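Local coordinates for NalP translocator (Neisseria meningitidis, PDB 1UYN), which forms the outer-membrane beta-barrel domain of an autotransporter, providing a hydrophilic pore for moving its protease passenger to the bacterial cell surface, at residues A75-T78 and T82-A85; R28-S33 and G178-L183. All coordinates share one frame; numbering follows the deposited sequence.

In the fold
Both contacts belong to one twelve-stranded antiparallel barrel whose pore is filled by helix 12-34, and their centres lie about 17 Å apart. Contact 1 sits near an end of the barrel wall, partly buried, and joins two strands adjacent in sequence across a tight hairpin. Backbone hydrogen bonds do most of the work there, with small alanines and threonines beside them. Contact 2 is buried deep in the barrel interior, its centre about 7 Å from that of the chain, and spans 144 intervening residues, bringing the pore helix against strand 172-192. No hydrogen bond crosses between its two segments; a leucine touches the aliphatic part of an arginine, and two cationic ends share a glutamate from another strand.

Contact 1 (A75-T78 and T82-A85); sequences AAKT and TTAA. With SO4 (sulfate ion), chain D.
Ala76 and Ala84 form the hydrogen-bonded antiparallel pair of a beta hairpin in the barrel wall, with Ala76 N donating to Ala84 O at 2.9 Å and Ala84 N returning a bond to Ala76 O at 3.0 Å. Toward the turn the ladder slackens, since Thr78 N reaches Thr82 O only by a weak bond (133° at the hydrogen). On the face carrying Ala75, Lys77, Thr83 and Ala85, the non-hydrogen-bonded pair Ala75 and Ala85 has its CB atoms 4.0 Å apart; such short side chains suit a place where Leu36 also touches Ala85 and Thr83. Lys77 and Thr83 form the next non-hydrogen-bonded pair, the bent lysine chain crossing obliquely with Lys77 CE 3.5 Å from Thr83 OG1. Thr78, at the end of the pairing, turns its hydroxyl back over its own strand: OG1 lies anti to the carbonyl carbon (chi1 -54°) and donates to Ala76 O at 3.3 Å, near the methyl of Ala84. Ala76 O accepts from both Thr78 OG1 and Ala84 N, which approach from opposite faces of the carbonyl plane, neither in it. A sulfate, probably from the crystallisation liquor, is bound by Asn81 N and by Thr82 OG1, which donates to sulfate O2 at 2.8 Å.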
ATOM      1  N   ALA A  75       4.149 -17.428  -1.639  1.00 21.72           N
ATOM      2  CA  ALA A  75       5.390 -17.158  -2.349  1.00 22.72           C
ATOM      3  C   ALA A  75       6.205 -18.417  -2.509  1.00 23.22           C
ATOM      4  O   ALA A  75       6.140 -19.280  -1.685  1.00 23.05           O
ATOM      5  CB  ALA A  75       6.191 -16.095  -1.619  1.00 22.93           C
ATOM      6  N   ALA A  76       7.003 -18.509  -3.562  1.00 24.59           N
ATOM      7  CA  ALA A  76       7.741 -19.744  -3.841  1.00 25.23           C
ATOM      8  C   ALA A  76       8.824 -19.550  -4.895  1.00 25.60           C
ATOM      9  O   ALA A  76       8.607 -18.883  -5.896  1.00 25.46           O
ATOM     10  CB  ALA A  76       6.760 -20.865  -4.313  1.00 25.10           C
ATOM     11  N   LYS A  77       9.975 -20.168  -4.647  1.00 26.64           N
ATOM     12  CA  LYS A  77      11.013 -20.380  -5.647  1.00 27.58           C
ATOM     13  C   LYS A  77      10.458 -21.095  -6.844  1.00 27.67           C
ATOM     14  O   LYS A  77      10.199 -22.264  -6.785  1.00 27.71           O
ATOM     15  CB  LYS A  77      12.155 -21.224  -5.076  1.00 27.83           C
ATOM     16  CG  LYS A  77      13.029 -20.492  -4.074  1.00 30.36           C
ATOM     17  CD  LYS A  77      14.320 -19.930  -4.715  1.00 35.15           C
ATOM     18  CE  LYS A  77      14.637 -18.491  -4.223  1.00 37.66           C
ATOM     19  NZ  LYS A  77      16.111 -18.330  -3.943  1.00 40.57           N
ATOM     20  N   THR A  78      10.278 -20.375  -7.931  1.00 28.85           N
ATOM     21  CA  THR A  78       9.835 -20.946  -9.203  1.00 29.37           C
ATOM     22  C   THR A  78      11.002 -21.363 -10.111  1.00 29.48           C
ATOM     23  O   THR A  78      10.774 -21.764 -11.245  1.00 30.36           O
ATOM     24  CB  THR A  78       8.996 -19.897  -9.924  1.00 29.62           C
ATOM     25  OG1 THR A  78       7.931 -19.453  -9.054  1.00 30.66           O
ATOM     26  CG2 THR A  78       8.266 -20.491 -11.148  1.00 31.32           C
ATOM     27  N   THR A  82      14.611 -17.501  -9.257  1.00 19.66           N
ATOM     28  CA  THR A  82      13.364 -16.789  -9.433  1.00 18.32           C
ATOM     29  C   THR A  82      12.446 -17.024  -8.274  1.00 17.85           C
ATOM     30  O   THR A  82      12.401 -18.096  -7.752  1.00 18.25           O
ATOM     31  CB  THR A  82      12.748 -17.192 -10.752  1.00 17.91           C
ATOM     32  OG1 THR A  82      13.659 -16.808 -11.763  1.00 17.47           O
ATOM     33  CG2 THR A  82      11.531 -16.356 -11.115  1.00 18.33           C
ATOM     34  N   THR A  83      11.740 -15.987  -7.847  1.00 17.64           N
ATOM     35  CA  THR A  83      10.766 -16.111  -6.787  1.00 17.34           C
ATOM     36  C   THR A  83       9.489 -15.462  -7.251  1.00 17.20           C
ATOM     37  O   THR A  83       9.547 -14.476  -7.918  1.00 16.75           O
ATOM     38  CB  THR A  83      11.242 -15.384  -5.578  1.00 17.19           C
ATOM     39  OG1 THR A  83      12.568 -15.804  -5.252  1.00 18.02           O
ATOM     40  CG2 THR A  83      10.400 -15.765  -4.385  1.00 17.81           C
ATOM     41  N   ALA A  84       8.337 -16.030  -6.910  1.00 17.41           N
ATOM     42  CA  ALA A  84       7.061 -15.436  -7.294  1.00 17.51           C
ATOM     43  C   ALA A  84       6.130 -15.414  -6.126  1.00 17.16           C
ATOM     44  O   ALA A  84       6.231 -16.208  -5.210  1.00 17.87           O
ATOM     45  CB  ALA A  84       6.419 -16.138  -8.495  1.00 17.61           C
ATOM     46  N   ALA A  85       5.256 -14.435  -6.147  1.00 17.64           N
ATOM     47  CA  ALA A  85       4.256 -14.265  -5.111  1.00 17.71           C
ATOM     48  C   ALA A  85       2.972 -13.795  -5.731  1.00 16.87           C
ATOM     49  O   ALA A  85       2.948 -13.164  -6.775  1.00 16.54           O
ATOM     50  CB  ALA A  85       4.734 -13.286  -4.071  1.00 18.14           C
TER
HETATM   51  S   SO4 D2087      15.990 -19.275 -13.230  1.00 63.24           S
HETATM   52  O1  SO4 D2087      15.093 -19.294 -14.400  1.00 61.84           O
HETATM   53  O2  SO4 D2087      15.282 -19.044 -11.985  1.00 61.63           O
HETATM   54  O3  SO4 D2087      16.685 -20.568 -13.046  1.00 65.67           O
HETATM   55  O4  SO4 D2087      16.993 -18.227 -13.457  1.00 65.37           O

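Contact 2 (R28-S33 and G178-L183); sequences RLKAVS and GLRYDL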
ATOM      1  N   ARG A  28       0.308  -1.680   0.509  1.00 21.72           N
ATOM      2  CA  ARG A  28      -0.109  -3.068   0.325  1.00 21.67           C
ATOM      3  C   ARG A  28       0.812  -3.756  -0.654  1.00 21.42           C
ATOM      4  O   ARG A  28       1.188  -4.904  -0.446  1.00 20.90           O
ATOM      5  CB  ARG A  28      -1.561  -3.185  -0.165  1.00 21.41           C
ATOM      6  CG  ARG A  28      -2.528  -2.706   0.864  1.00 22.69           C
ATOM      7  CD  ARG A  28      -3.959  -2.713   0.429  1.00 25.71           C
ATOM      8  NE  ARG A  28      -4.837  -2.083   1.436  1.00 25.42           N
ATOM      9  CZ  ARG A  28      -5.518  -0.952   1.251  1.00 25.15           C
ATOM     10  NH1 ARG A  28      -5.431  -0.255   0.105  1.00 27.65           N
ATOM     11  NH2 ARG A  28      -6.277  -0.490   2.228  1.00 23.40           N
ATOM     12  N   LEU A  29       1.166  -3.055  -1.723  1.00 21.88           N
ATOM     13  CA  LEU A  29       2.085  -3.593  -2.715  1.00 22.37           C
ATOM     14  C   LEU A  29       3.510  -3.794  -2.119  1.00 22.98           C
ATOM     15  O   LEU A  29       4.202  -4.776  -2.434  1.00 22.08           O
ATOM     16  CB  LEU A  29       2.138  -2.664  -3.922  1.00 22.45           C
ATOM     17  CG  LEU A  29       2.871  -3.286  -5.121  1.00 22.20           C
ATOM     18  CD1 LEU A  29       2.033  -4.395  -5.787  1.00 22.78           C
ATOM     19  CD2 LEU A  29       3.291  -2.257  -6.105  1.00 18.51           C
ATOM     20  N   LYS A  30       3.939  -2.860  -1.269  1.00 23.59           N
ATOM     21  CA  LYS A  30       5.244  -2.959  -0.613  1.00 24.26           C
ATOM     22  C   LYS A  30       5.319  -4.285   0.118  1.00 23.01           C
ATOM     23  O   LYS A  30       6.316  -4.975   0.056  1.00 23.58           O
ATOM     24  CB  LYS A  30       5.449  -1.816   0.398  1.00 25.26           C
ATOM     25  CG  LYS A  30       6.575  -0.797   0.087  1.00 29.65           C
ATOM     26  CD  LYS A  30       6.204   0.692   0.614  1.00 35.59           C
ATOM     27  CE  LYS A  30       5.964   1.721  -0.539  1.00 36.92           C
ATOM     28  NZ  LYS A  30       4.817   2.728  -0.296  1.00 39.64           N
ATOM     29  N   ALA A  31       4.242  -4.645   0.782  1.00 21.90           N
ATOM     30  CA  ALA A  31       4.192  -5.808   1.654  1.00 21.45           C
ATOM     31  C   ALA A  31       4.355  -7.141   0.881  1.00 21.56           C
ATOM     32  O   ALA A  31       5.008  -8.088   1.319  1.00 21.15           O
ATOM     33  CB  ALA A  31       2.866  -5.777   2.446  1.00 20.46           C
ATOM     34  N   VAL A  32       3.745  -7.197  -0.280  1.00 21.51           N
ATOM     35  CA  VAL A  32       3.860  -8.332  -1.160  1.00 21.68           C
ATOM     36  C   VAL A  32       5.280  -8.411  -1.749  1.00 22.15           C
ATOM     37  O   VAL A  32       5.817  -9.498  -1.973  1.00 21.80           O
ATOM     38  CB  VAL A  32       2.794  -8.169  -2.288  1.00 21.80           C
ATOM     39  CG1 VAL A  32       2.943  -9.207  -3.418  1.00 22.19           C
ATOM     40  CG2 VAL A  32       1.417  -8.234  -1.680  1.00 21.76           C
ATOM     41  N   SER A  33       5.865  -7.253  -2.040  1.00 22.43           N
ATOM     42  CA  SER A  33       7.237  -7.168  -2.554  1.00 22.76           C
ATOM     43  C   SER A  33       8.248  -7.511  -1.478  1.00 23.06           C
ATOM     44  O   SER A  33       9.301  -8.017  -1.769  1.00 23.31           O
ATOM     45  CB  SER A  33       7.543  -5.751  -3.097  1.00 22.95           C
ATOM     46  OG  SER A  33       8.927  -5.565  -3.310  1.00 22.45           O
ATOM     47  N   GLY A 178      13.249   2.062  -7.550  1.00 19.71           N
ATOM     48  CA  GLY A 178      12.577   1.941  -8.827  1.00 18.62           C
ATOM     49  C   GLY A 178      11.405   2.860  -9.037  1.00 17.77           C
ATOM     50  O   GLY A 178      11.413   3.991  -8.625  1.00 16.49           O
ATOM     51  N   LEU A 179      10.414   2.360  -9.759  1.00 17.38           N
ATOM     52  CA  LEU A 179       9.268   3.129 -10.072  1.00 16.79           C
ATOM     53  C   LEU A 179       8.030   2.301  -9.800  1.00 17.16           C
ATOM     54  O   LEU A 179       8.083   1.093  -9.827  1.00 16.65           O
ATOM     55  CB  LEU A 179       9.339   3.527 -11.533  1.00 16.83           C
ATOM     56  CG  LEU A 179      10.583   4.269 -11.997  1.00 15.47           C
ATOM     57  CD1 LEU A 179      10.551   4.268 -13.500  1.00 15.93           C
ATOM     58  CD2 LEU A 179      10.683   5.695 -11.453  1.00 15.02           C
ATOM     59  N   ARG A 180       6.914   2.971  -9.526  1.00 17.52           N
ATOM     60  CA  ARG A 180       5.605   2.329  -9.476  1.00 17.24           C
ATOM     61  C   ARG A 180       4.676   3.236 -10.264  1.00 17.41           C
ATOM     62  O   ARG A 180       4.675   4.409 -10.050  1.00 17.06           O
ATOM     63  CB  ARG A 180       5.125   2.214  -8.044  1.00 16.71           C
ATOM     64  CG  ARG A 180       3.831   1.393  -7.887  1.00 18.48           C
ATOM     65  CD  ARG A 180       2.791   2.064  -6.981  1.00 18.10           C
ATOM     66  NE  ARG A 180       3.332   2.330  -5.671  1.00 17.27           N
ATOM     67  CZ  ARG A 180       3.005   3.352  -4.897  1.00 17.70           C
ATOM     68  NH1 ARG A 180       2.143   4.279  -5.279  1.00 12.37           N
ATOM     69  NH2 ARG A 180       3.592   3.455  -3.706  1.00 21.69           N
ATOM     70  N   TYR A 181       3.916   2.692 -11.190  1.00 17.98           N
ATOM     71  CA  TYR A 181       2.935   3.454 -11.926  1.00 18.91           C
ATOM     72  C   TYR A 181       1.551   3.079 -11.426  1.00 18.74           C
ATOM     73  O   TYR A 181       1.212   1.915 -11.467  1.00 19.49           O
ATOM     74  CB  TYR A 181       3.026   3.107 -13.405  1.00 19.62           C
ATOM     75  CG  TYR A 181       2.190   4.001 -14.300  1.00 19.94           C
ATOM     76  CD1 TYR A 181       2.500   5.333 -14.429  1.00 19.75           C
ATOM     77  CD2 TYR A 181       1.109   3.498 -15.028  1.00 21.93           C
ATOM     78  CE1 TYR A 181       1.750   6.179 -15.238  1.00 21.22           C
ATOM     79  CE2 TYR A 181       0.354   4.317 -15.860  1.00 21.99           C
ATOM     80  CZ  TYR A 181       0.690   5.676 -15.954  1.00 23.02           C
ATOM     81  OH  TYR A 181      -0.005   6.560 -16.765  1.00 25.32           O
ATOM     82  N   ASP A 182       0.771   4.055 -10.949  1.00 18.36           N
ATOM     83  CA  ASP A 182      -0.595   3.828 -10.490  1.00 17.35           C
ATOM     84  C   ASP A 182      -1.525   4.338 -11.519  1.00 17.13           C
ATOM     85  O   ASP A 182      -1.508   5.526 -11.815  1.00 17.06           O
ATOM     86  CB  ASP A 182      -0.902   4.629  -9.231  1.00 17.40           C
ATOM     87  CG  ASP A 182      -0.084   4.221  -8.067  1.00 17.54           C
ATOM     88  OD1 ASP A 182       0.479   3.098  -8.076  1.00 15.01           O
ATOM     89  OD2 ASP A 182       0.053   4.993  -7.099  1.00 17.58           O
ATOM     90  N   LEU A 183      -2.368   3.463 -12.032  1.00 16.92           N
ATOM     91  CA  LEU A 183      -3.415   3.837 -12.975  1.00 16.66           C
ATOM     92  C   LEU A 183      -4.750   3.694 -12.266  1.00 16.99           C
ATOM     93  O   LEU A 183      -5.140   2.608 -11.887  1.00 16.59           O
ATOM     94  CB  LEU A 183      -3.374   2.904 -14.169  1.00 16.36           C
ATOM     95  CG  LEU A 183      -4.271   3.211 -15.354  1.00 18.12           C
ATOM     96  CD1 LEU A 183      -4.065   4.644 -15.905  1.00 19.28           C
ATOM     97  CD2 LEU A 183      -3.982   2.213 -16.411  1.00 18.78           C
TER
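The pore helix of the autotransporter translocator meets the inner wall of the barrel here, where Leu29 and Lys30 of helix 12-34 approach Arg180 of strand 172-192. Leu29 holds its CG anti to the backbone N (chi1 -169°) and brings CD2 to 4.1 Å from Arg180 CG, the two side chains running past one another in opposing senses. Arginine suits this position because its methylene stem can lie against a leucine while its charged head continues to polar partners. Lys30 arrives almost at a right angle, its NZ at the edge of the guanidinium near its plane, 3.7 Å from Arg180 NH2. Glu233 forms a salt bridge with each, OE1 to Lys30 NZ and OE2 to Arg180 NH2, and so probably offsets the closeness of the two cations while linking helix and strand indirectly. Arg180 NH1 forms a salt bridge with Asp182, donating to the syn lone pair of OD2 (2.9 Å) in a somewhat bent bond with the acceptor near the guanidinium plane. Asp182 OD2 is shared with Arg239, extending the ionic network. Around this charged cluster, Gln156 of strand 145-163 touches Leu29, Arg180 and Asp182, while Phe110 of strand 100-117 and Leu126 of strand 121-139 pack against Leu29.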